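Local coordinates for protein Xaa-Pro dipeptidase (Mycobacterium tuberculosis, PDB 5E2C) that probably acts, when full-length, as a metal-dependent aminopeptidase, and is represented here by its N-terminal creatinase/prolidase domain alone, at residues Ser15-Met20 with Glu118-Ser123; Ala40-Ala45 with Gly83-Ala88; Val51-Gly56 with Gly78-Gly83; Gly94-Val99 with Gly124-Leu129. One frame throughout, in Å; residues are numbered along the deposited sequence. Where two conformers were deposited one is given.

From the N terminus, interaction 1 joins the loop that follows helix 3-14, with the start of strand 19-22, to the edge strand 118-121 and the residues just after it, closing a loop that takes in most of the domain. Within that span, interaction 2 brings strand 40-44 against the end of helix 77-87. Interaction 3 nests in turn within interaction 2, setting strand 51-54 on an earlier part of the same helix; the two share Gly-83. Interaction 4 crosses interaction 1, because 94-99 lies inside its loop while 124-129 follows it. Interaction 1 links two strands across strand 92-95, and interaction 4 ties that strand's end to the C-terminal loop, both across the chain's centre from interaction 3.

Interaction 1 (Ser15-Met20 with Glu118-Ser123); sequences SGLDAM and ELVRAS
The flat group met by a side chain here is a peptide carbonyl, not a ring: the methyl CE of Met-20, present as selenomethionine, lies 3.4 Å from Ala-122 O. The same CE also reaches Ala-122 CB, at 3.9 Å, so that the methyl touches both the backbone and the side chain of this small residue. Met-20 gets there by holding CG anti to its backbone N (chi1 176°) and bending at chi2, which carries the end of the chain nearer to Ala-122 than its first bond would suggest. Leu-17 supplies the other half of the contact through its two branches. CD2 settles on Val-120, 3.8 Å from its CB, and the two side chains cross obliquely; CD1 goes to Ala-122 CB instead, at 4.0 Å. The alanine methyl is therefore shared by Leu-17 and Met-20 in a largely buried patch where the side-chain contacts are apolar and no hydrogen bond crosses. Just before Leu-17, Gly-16 ends helix 3-14 in a Schellman motif, and Ile-12 of that helix packs on both Leu-17 and Met-20. Strand 92-95 runs between strands 19-22 and 118-121 in the sheet, so these side chains meet across an intervening strand.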
# COMPACT_ATOMS: atom_id res chain seq x y z
N SER A 15 8.79 12.62 17.40
CA SER A 15 8.35 11.26 17.18
C SER A 15 9.52 10.26 17.29
O SER A 15 9.34 9.06 17.09
CB SER A 15 7.71 11.13 15.80
OG SER A 15 6.50 11.85 15.75
N GLY A 16 10.72 10.76 17.60
CA GLY A 16 11.89 9.90 17.74
C GLY A 16 12.49 9.43 16.42
O GLY A 16 13.20 8.43 16.38
N LEU A 17 12.22 10.18 15.34
CA LEU A 17 12.77 9.87 14.02
C LEU A 17 13.90 10.82 13.65
O LEU A 17 13.96 11.95 14.12
CB LEU A 17 11.67 9.99 12.95
CG LEU A 17 10.37 9.22 13.19
CD1 LEU A 17 9.28 9.71 12.23
CD2 LEU A 17 10.62 7.74 13.05
N ASP A 18 14.78 10.37 12.75
CA ASP A 18 15.88 11.19 12.24
C ASP A 18 15.57 11.79 10.87
O ASP A 18 16.20 12.77 10.46
CB ASP A 18 17.15 10.35 12.17
CG ASP A 18 17.47 9.72 13.50
OD1 ASP A 18 17.71 10.48 14.46
OD2 ASP A 18 17.43 8.48 13.62
N ALA A 19 14.59 11.20 10.19
CA ALA A 19 14.12 11.70 8.88
C ALA A 19 12.78 11.07 8.57
O ALA A 19 12.34 10.13 9.25
CB ALA A 19 15.13 11.39 7.77
N MSE A 20 12.11 11.62 7.57
CA MSE A 20 10.85 11.10 7.10
C MSE A 20 10.82 11.13 5.60
O MSE A 20 11.21 12.12 4.96
CB MSE A 20 9.75 11.99 7.63
CG MSE A 20 8.46 11.49 7.05
SE MSE A 20 7.05 11.81 8.32
CE MSE A 20 5.65 10.81 7.36
N GLU A 118 16.33 1.94 10.25
CA GLU A 118 15.07 1.24 10.48
C GLU A 118 13.93 2.06 9.86
O GLU A 118 13.84 3.27 10.05
CB GLU A 118 14.81 1.09 11.99
CG GLU A 118 13.50 0.37 12.34
CD GLU A 118 13.09 0.50 13.81
OE1 GLU A 118 13.85 1.07 14.62
OE2 GLU A 118 11.97 0.05 14.17
N LEU A 119 13.05 1.38 9.13
CA LEU A 119 11.86 2.01 8.57
C LEU A 119 10.76 1.98 9.62
O LEU A 119 10.41 0.90 10.12
CB LEU A 119 11.40 1.27 7.32
CG LEU A 119 12.32 1.53 6.12
CD1 LEU A 119 12.24 0.39 5.12
CD2 LEU A 119 11.96 2.86 5.47
N VAL A 120 10.22 3.14 9.95
CA VAL A 120 9.24 3.26 11.01
C VAL A 120 7.94 3.86 10.50
O VAL A 120 7.93 4.92 9.87
CB VAL A 120 9.79 4.15 12.14
CG1 VAL A 120 8.76 4.33 13.25
CG2 VAL A 120 11.10 3.57 12.68
N ARG A 121 6.82 3.18 10.77
CA ARG A 121 5.52 3.72 10.39
C ARG A 121 5.31 5.12 11.00
O ARG A 121 5.48 5.33 12.22
CB ARG A 121 4.39 2.78 10.83
CG ARG A 121 4.41 1.41 10.17
CD ARG A 121 3.59 0.43 11.00
NE ARG A 121 3.43 -0.85 10.34
CZ ARG A 121 4.38 -1.78 10.22
NH1 ARG A 121 5.59 -1.59 10.74
NH2 ARG A 121 4.10 -2.91 9.58
N ALA A 122 4.96 6.07 10.14
CA ALA A 122 4.82 7.47 10.54
C ALA A 122 3.65 8.19 9.87
O ALA A 122 3.68 9.43 9.75
CB ALA A 122 6.12 8.22 10.27
N SER A 123 2.62 7.47 9.45
CA SER A 123 1.47 8.14 8.84
C SER A 123 0.80 9.04 9.87
O SER A 123 0.57 8.63 11.01
CB SER A 123 0.49 7.16 8.26
OG SER A 123 1.01 6.62 7.07

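Interaction 2 (Ala40-Ala45 with Gly83-Ala88); sequences ALLVFA and GRAGEA
Strand 40-44 passes the last turns of helix 77-87 with its backbone closest at Leu-42 and Ala-85, whose CA atoms are 7.7 Å apart. No hydrogen bond crosses; the gap is bridged by the strand's side chains, which reach both side chains and backbone of the helix. Leu-42 points at the helix with CG anti to its own backbone N (chi1 177°) and spreads its two methyls over it. One of them, CD1, meets Ala-85 CB at 4.2 Å; the other, CD2, lies 4.0 Å from Ala-85 N and also brushes Arg-84 CB. The leucine thus touches the helix backbone as well as its side chains. Two residues further along the strand, Phe-44 sends its ring atom CE2 to 3.9 Å from Ala-88 CB, just where the helical angles end. Only the beginning of the Arg-84 side chain takes part: the chain bends at chi2 and chi3, and its guanidinium group is held by Tyr-80 OH and by a salt bridge to Glu-70. Around this apolar core, Val-90 packs on both Phe-44 and Ala-85, and Ala-19 of strand 19-22 touches Leu-42 and Phe-44. Leu-81, one turn earlier in the helix, extends the packing along Leu-42 and Ala-40 of the strand.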
# COMPACT_ATOMS: atom_id res chain seq x y z
N ALA A 40 8.29 12.19 -4.43
CA ALA A 40 8.49 11.86 -3.03
C ALA A 40 9.47 12.87 -2.46
O ALA A 40 10.21 13.52 -3.19
CB ALA A 40 9.02 10.44 -2.89
N LEU A 41 9.44 13.02 -1.15
CA LEU A 41 10.22 14.05 -0.49
C LEU A 41 10.88 13.43 0.75
O LEU A 41 10.23 12.68 1.48
CB LEU A 41 9.30 15.20 -0.07
CG LEU A 41 9.97 16.42 0.54
CD1 LEU A 41 10.74 17.15 -0.54
CD2 LEU A 41 8.92 17.31 1.17
N LEU A 42 12.16 13.71 0.93
CA LEU A 42 12.90 13.30 2.14
C LEU A 42 13.17 14.54 3.01
O LEU A 42 13.77 15.50 2.54
CB LEU A 42 14.21 12.63 1.73
CG LEU A 42 15.17 12.17 2.84
CD1 LEU A 42 14.47 11.17 3.76
CD2 LEU A 42 16.45 11.59 2.24
N VAL A 43 12.70 14.53 4.25
CA VAL A 43 12.94 15.65 5.16
C VAL A 43 13.70 15.13 6.37
O VAL A 43 13.28 14.13 6.97
CB VAL A 43 11.62 16.29 5.63
CG1 VAL A 43 11.88 17.42 6.59
CG2 VAL A 43 10.85 16.79 4.42
N PHE A 44 14.81 15.80 6.72
CA PHE A 44 15.64 15.42 7.87
C PHE A 44 15.21 16.14 9.13
O PHE A 44 14.71 17.26 9.08
CB PHE A 44 17.11 15.72 7.61
CG PHE A 44 17.70 14.98 6.43
CD1 PHE A 44 17.66 15.54 5.16
CD2 PHE A 44 18.30 13.73 6.58
CE1 PHE A 44 18.21 14.88 4.07
CE2 PHE A 44 18.85 13.06 5.49
CZ PHE A 44 18.80 13.63 4.24
N ALA A 45 15.45 15.52 10.29
CA ALA A 45 15.11 16.15 11.56
C ALA A 45 16.06 17.32 11.85
O ALA A 45 15.67 18.34 12.43
CB ALA A 45 15.16 15.14 12.70
N GLY A 83 17.29 5.15 -0.07
CA GLY A 83 18.72 4.90 -0.24
C GLY A 83 19.57 6.09 0.17
O GLY A 83 20.60 5.93 0.83
N ARG A 84 19.13 7.29 -0.20
CA ARG A 84 19.79 8.52 0.24
C ARG A 84 19.79 8.65 1.75
O ARG A 84 20.81 9.02 2.33
CB ARG A 84 19.11 9.75 -0.39
CG ARG A 84 19.44 9.94 -1.86
CD ARG A 84 20.82 10.56 -2.08
NE ARG A 84 20.97 11.91 -1.51
CZ ARG A 84 20.77 13.07 -2.15
NH1 ARG A 84 20.37 13.10 -3.43
NH2 ARG A 84 20.98 14.21 -1.51
N ALA A 85 18.67 8.31 2.39
CA ALA A 85 18.57 8.36 3.85
C ALA A 85 19.60 7.41 4.48
O ALA A 85 20.28 7.79 5.43
CB ALA A 85 17.16 8.02 4.31
N GLY A 86 19.74 6.21 3.93
CA GLY A 86 20.69 5.23 4.48
C GLY A 86 22.13 5.71 4.37
O GLY A 86 22.93 5.58 5.31
N GLU A 87 22.45 6.30 3.22
CA GLU A 87 23.78 6.87 2.94
C GLU A 87 24.07 8.09 3.82
O GLU A 87 25.21 8.34 4.15
CB GLU A 87 23.88 7.30 1.48
CG GLU A 87 23.95 6.13 0.51
CD GLU A 87 23.71 6.53 -0.93
OE1 GLU A 87 23.47 7.73 -1.21
OE2 GLU A 87 23.76 5.63 -1.79
N ALA A 88 23.02 8.83 4.20
CA ALA A 88 23.15 9.95 5.14
C ALA A 88 23.18 9.54 6.63
O ALA A 88 23.15 10.40 7.49
CB ALA A 88 22.02 10.94 4.91

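Interaction 3 (Val51-Gly56 with Gly78-Gly83); sequences VLATDG and GRYLAG
Leu-81 is the side chain round which this contact is built, and it faces two residues of strand 51-54 at once. Its CG stands anti to the carbonyl carbon (chi1 -69°), a setting that turns the forked end down onto the strand. One prong, CD2, meets Val-51 CG1 at 3.8 Å, the two side chains slanting across each other. The other prong, CD1, touches Ala-53 CB at 3.9 Å, and the same alanine methyl is equally close to Leu-81 CG. Both prongs also come near the backbone between these residues: CD1 is 3.8 Å from Val-51 O. Leu-52, pointing away from the helix, belongs to the other face of the sheet.

Tyr-80 adds a more peripheral contact. Swung out with CG anti to its backbone N (chi1 173°), it brings CD2 to 4.3 Å from Ala-53 CB, while its hydroxyl bonds with Arg-84 one turn on. Ala-53 therefore meets both Leu-81 and Tyr-80 with its one methyl.

The axes of strand 51-54 and helix 78-83 come within 8.5 Å and run roughly antiparallel, with 150° between their N-to-C directions. Such layering of a helix on a sheet through aliphatic side chains is typical of alpha/beta folds. Helix 77-87 follows strand 70-73 and precedes strand 92-95, which runs in the same direction further across the sheet, so the contact belongs to a beta-alpha-beta crossover spanning the middle of this creatinase/prolidase N-terminal domain.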
# COMPACT_ATOMS: atom_id res chain seq x y z
N VAL A 51 15.15 16.75 0.19
CA VAL A 51 15.44 16.31 -1.17
C VAL A 51 14.13 15.86 -1.82
O VAL A 51 13.41 15.01 -1.27
CB VAL A 51 16.48 15.16 -1.19
CG1 VAL A 51 16.84 14.79 -2.61
CG2 VAL A 51 17.72 15.53 -0.37
N LEU A 52 13.82 16.43 -2.99
CA LEU A 52 12.65 16.03 -3.78
C LEU A 52 13.11 15.06 -4.86
O LEU A 52 14.16 15.25 -5.44
CB LEU A 52 12.00 17.25 -4.42
CG LEU A 52 10.75 17.03 -5.27
CD1 LEU A 52 9.57 16.67 -4.40
CD2 LEU A 52 10.45 18.32 -6.03
N ALA A 53 12.35 13.99 -5.09
CA ALA A 53 12.59 13.09 -6.21
C ALA A 53 11.33 12.98 -7.06
O ALA A 53 10.21 12.84 -6.54
CB ALA A 53 13.02 11.72 -5.73
N THR A 54 11.54 13.04 -8.36
CA THR A 54 10.47 12.82 -9.33
C THR A 54 11.06 12.17 -10.57
O THR A 54 12.24 11.88 -10.60
CB THR A 54 9.71 14.12 -9.66
OG1 THR A 54 8.58 13.81 -10.48
CG2 THR A 54 10.60 15.11 -10.37
N ASP A 55 10.25 11.89 -11.56
CA ASP A 55 10.78 11.30 -12.79
C ASP A 55 10.95 12.35 -13.89
O ASP A 55 10.59 13.52 -13.71
CB ASP A 55 9.92 10.11 -13.22
CG ASP A 55 8.49 10.49 -13.55
OD1 ASP A 55 8.29 11.13 -14.58
OD2 ASP A 55 7.56 10.12 -12.80
N GLY A 56 11.53 11.94 -15.00
CA GLY A 56 11.90 12.86 -16.09
C GLY A 56 10.77 13.69 -16.69
O GLY A 56 11.01 14.77 -17.23
N GLY A 78 10.64 6.80 -4.26
CA GLY A 78 10.66 6.45 -2.84
C GLY A 78 11.91 5.67 -2.50
O GLY A 78 12.64 5.98 -1.55
N ARG A 79 12.16 4.64 -3.30
CA ARG A 79 13.33 3.81 -3.14
C ARG A 79 14.63 4.62 -3.19
O ARG A 79 15.53 4.45 -2.37
CB ARG A 79 13.31 2.76 -4.23
CG ARG A 79 14.34 1.70 -4.05
CD ARG A 79 14.62 1.02 -5.37
NE ARG A 79 15.74 0.14 -5.15
CZ ARG A 79 17.02 0.51 -5.11
NH1 ARG A 79 17.38 1.78 -5.35
NH2 ARG A 79 17.94 -0.40 -4.85
N TYR A 80 14.73 5.51 -4.17
CA TYR A 80 15.89 6.38 -4.26
C TYR A 80 16.11 7.17 -2.99
O TYR A 80 17.23 7.22 -2.47
CB TYR A 80 15.74 7.34 -5.45
CG TYR A 80 16.84 8.34 -5.45
CD1 TYR A 80 18.11 8.00 -5.92
CD2 TYR A 80 16.66 9.61 -4.92
CE1 TYR A 80 19.14 8.90 -5.87
CE2 TYR A 80 17.69 10.52 -4.88
CZ TYR A 80 18.93 10.16 -5.37
OH TYR A 80 19.97 11.05 -5.35
N LEU A 81 15.05 7.78 -2.47
CA LEU A 81 15.16 8.59 -1.26
C LEU A 81 15.47 7.79 -0.01
O LEU A 81 16.25 8.24 0.83
CB LEU A 81 13.92 9.47 -1.06
CG LEU A 81 13.81 10.57 -2.11
CD1 LEU A 81 12.50 11.35 -1.93
CD2 LEU A 81 14.99 11.54 -2.09
N ALA A 82 14.90 6.59 0.12
CA ALA A 82 15.28 5.72 1.22
C ALA A 82 16.78 5.40 1.13
O ALA A 82 17.47 5.42 2.15
CB ALA A 82 14.46 4.45 1.23
N GLY A 83 17.29 5.15 -0.07
CA GLY A 83 18.72 4.90 -0.24
C GLY A 83 19.57 6.09 0.17
O GLY A 83 20.60 5.93 0.83

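Interaction 4 (Gly94-Val99 with Gly124-Leu129); sequences GFESHV and GTVESL
Glu-96 reaches toward Val-126 and Glu-127 by placing CG anti to its carbonyl carbon (chi1 -65°) and extending fully beyond it, whereas Glu-127 folds back at chi2 (76°) to bring its own carboxylate round. Direct contact is slight: Glu-96 OE2 lies 4.0 Å from Val-126 CG2, the two side chains meeting at about a right angle, His-98 CE1 lies 4.2 Å from Glu-127 OE2, and no hydrogen bond passes straight from one segment to the other. A single water makes the link. It donates to Glu-96 OE2 and to Glu-127 OE1, each at 2.7 Å, and accepts from Gly-124 N at 3.1 Å and Val-126 N at 3.2 Å. The His-98 ring has Glu-96 OE2 at its edge, in its plane; ND1 bonds with Ser-123 OG and NE2 with Asp-24 OD2, which fixes how the ring is turned. Asn-27 ND2 serves both carboxylates, while Glu-96 OE1 takes the backbone N-H groups of Ser-23 and Asp-24. Next to Glu-96, Ser-97 bonds with Asp-103 of the second subunit, placing the site close to the dimer interface. With OE2 of Glu-96 only 4.6 Å from OE1 of Glu-127, the two acids would be expected to repel; the water, which donates one hydrogen to each acid, and the Asn-27 amide probably offset this, and the several N-H donors around Glu-96 are consistent with a buried carboxylate that stays ionised.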
# COMPACT_ATOMS: atom_id res chain seq x y z
N GLY A 94 11.04 7.56 9.03
CA GLY A 94 9.60 7.44 8.98
C GLY A 94 9.14 7.25 7.55
O GLY A 94 9.77 7.76 6.63
N PHE A 95 8.06 6.51 7.37
CA PHE A 95 7.42 6.39 6.05
C PHE A 95 5.92 6.36 6.23
O PHE A 95 5.40 6.11 7.33
CB PHE A 95 7.91 5.14 5.30
CG PHE A 95 7.38 3.85 5.86
CD1 PHE A 95 8.05 3.22 6.91
CD2 PHE A 95 6.25 3.25 5.35
CE1 PHE A 95 7.56 2.03 7.45
CE2 PHE A 95 5.77 2.06 5.87
CZ PHE A 95 6.42 1.46 6.93
N GLU A 96 5.20 6.61 5.14
CA GLU A 96 3.76 6.71 5.21
C GLU A 96 3.10 5.38 4.87
O GLU A 96 2.84 5.04 3.71
CB GLU A 96 3.27 7.86 4.34
CG GLU A 96 3.76 9.20 4.85
CD GLU A 96 3.28 10.36 4.01
OE1 GLU A 96 3.54 10.35 2.80
OE2 GLU A 96 2.67 11.30 4.59
N SER A 97 2.85 4.61 5.91
CA SER A 97 2.25 3.29 5.76
C SER A 97 0.83 3.31 5.21
O SER A 97 0.36 2.28 4.74
CB SER A 97 2.30 2.55 7.12
OG SER A 97 1.61 3.29 8.09
N HIS A 98 0.16 4.46 5.21
CA HIS A 98 -1.17 4.58 4.63
C HIS A 98 -1.18 4.61 3.09
O HIS A 98 -2.23 4.43 2.47
CB HIS A 98 -1.94 5.78 5.19
CG HIS A 98 -1.51 7.10 4.62
ND1 HIS A 98 -0.37 7.75 5.02
CD2 HIS A 98 -2.09 7.89 3.68
CE1 HIS A 98 -0.25 8.89 4.35
NE2 HIS A 98 -1.28 8.99 3.52
N VAL A 99 -0.01 4.81 2.50
CA VAL A 99 0.08 4.86 1.05
C VAL A 99 1.16 3.94 0.45
O VAL A 99 0.98 3.43 -0.65
CB VAL A 99 0.26 6.31 0.58
CG1 VAL A 99 1.70 6.75 0.62
CG2 VAL A 99 -0.32 6.48 -0.82
N GLY A 124 0.50 10.27 9.46
CA GLY A 124 -0.13 11.25 10.34
C GLY A 124 0.80 12.38 10.72
O GLY A 124 0.35 13.40 11.24
N THR A 125 2.09 12.21 10.48
CA THR A 125 3.06 13.20 10.91
C THR A 125 2.84 14.52 10.17
O THR A 125 2.81 15.59 10.79
CB THR A 125 4.50 12.69 10.74
OG1 THR A 125 4.64 11.43 11.42
CG2 THR A 125 5.48 13.66 11.35
N VAL A 126 2.65 14.45 8.86
CA VAL A 126 2.44 15.68 8.10
C VAL A 126 1.06 16.28 8.41
O VAL A 126 0.94 17.49 8.55
CB VAL A 126 2.57 15.45 6.59
CG1 VAL A 126 2.42 16.78 5.86
CG2 VAL A 126 3.89 14.75 6.26
N GLU A 127 0.05 15.42 8.51
CA GLU A 127 -1.31 15.84 8.84
C GLU A 127 -1.34 16.62 10.14
O GLU A 127 -2.13 17.56 10.28
CB GLU A 127 -2.24 14.61 8.93
CG GLU A 127 -2.58 13.96 7.60
CD GLU A 127 -1.46 13.10 7.00
OE1 GLU A 127 -0.40 12.90 7.64
OE2 GLU A 127 -1.65 12.58 5.88
N SER A 128 -0.48 16.24 11.10
CA SER A 128 -0.45 16.91 12.41
C SER A 128 -0.18 18.41 12.31
O SER A 128 -0.42 19.15 13.27
CB SER A 128 0.60 16.25 13.32
OG SER A 128 1.92 16.62 12.95
N LEU A 129 0.35 18.86 11.18
CA LEU A 129 0.66 20.27 10.96
C LEU A 129 -0.54 21.12 10.51
O LEU A 129 -0.50 22.35 10.61
CB LEU A 129 1.78 20.39 9.91
CG LEU A 129 3.04 19.53 10.07
CD1 LEU A 129 3.95 19.72 8.87
CD2 LEU A 129 3.79 19.84 11.36
O HOH W 1 2.02 11.84 7.20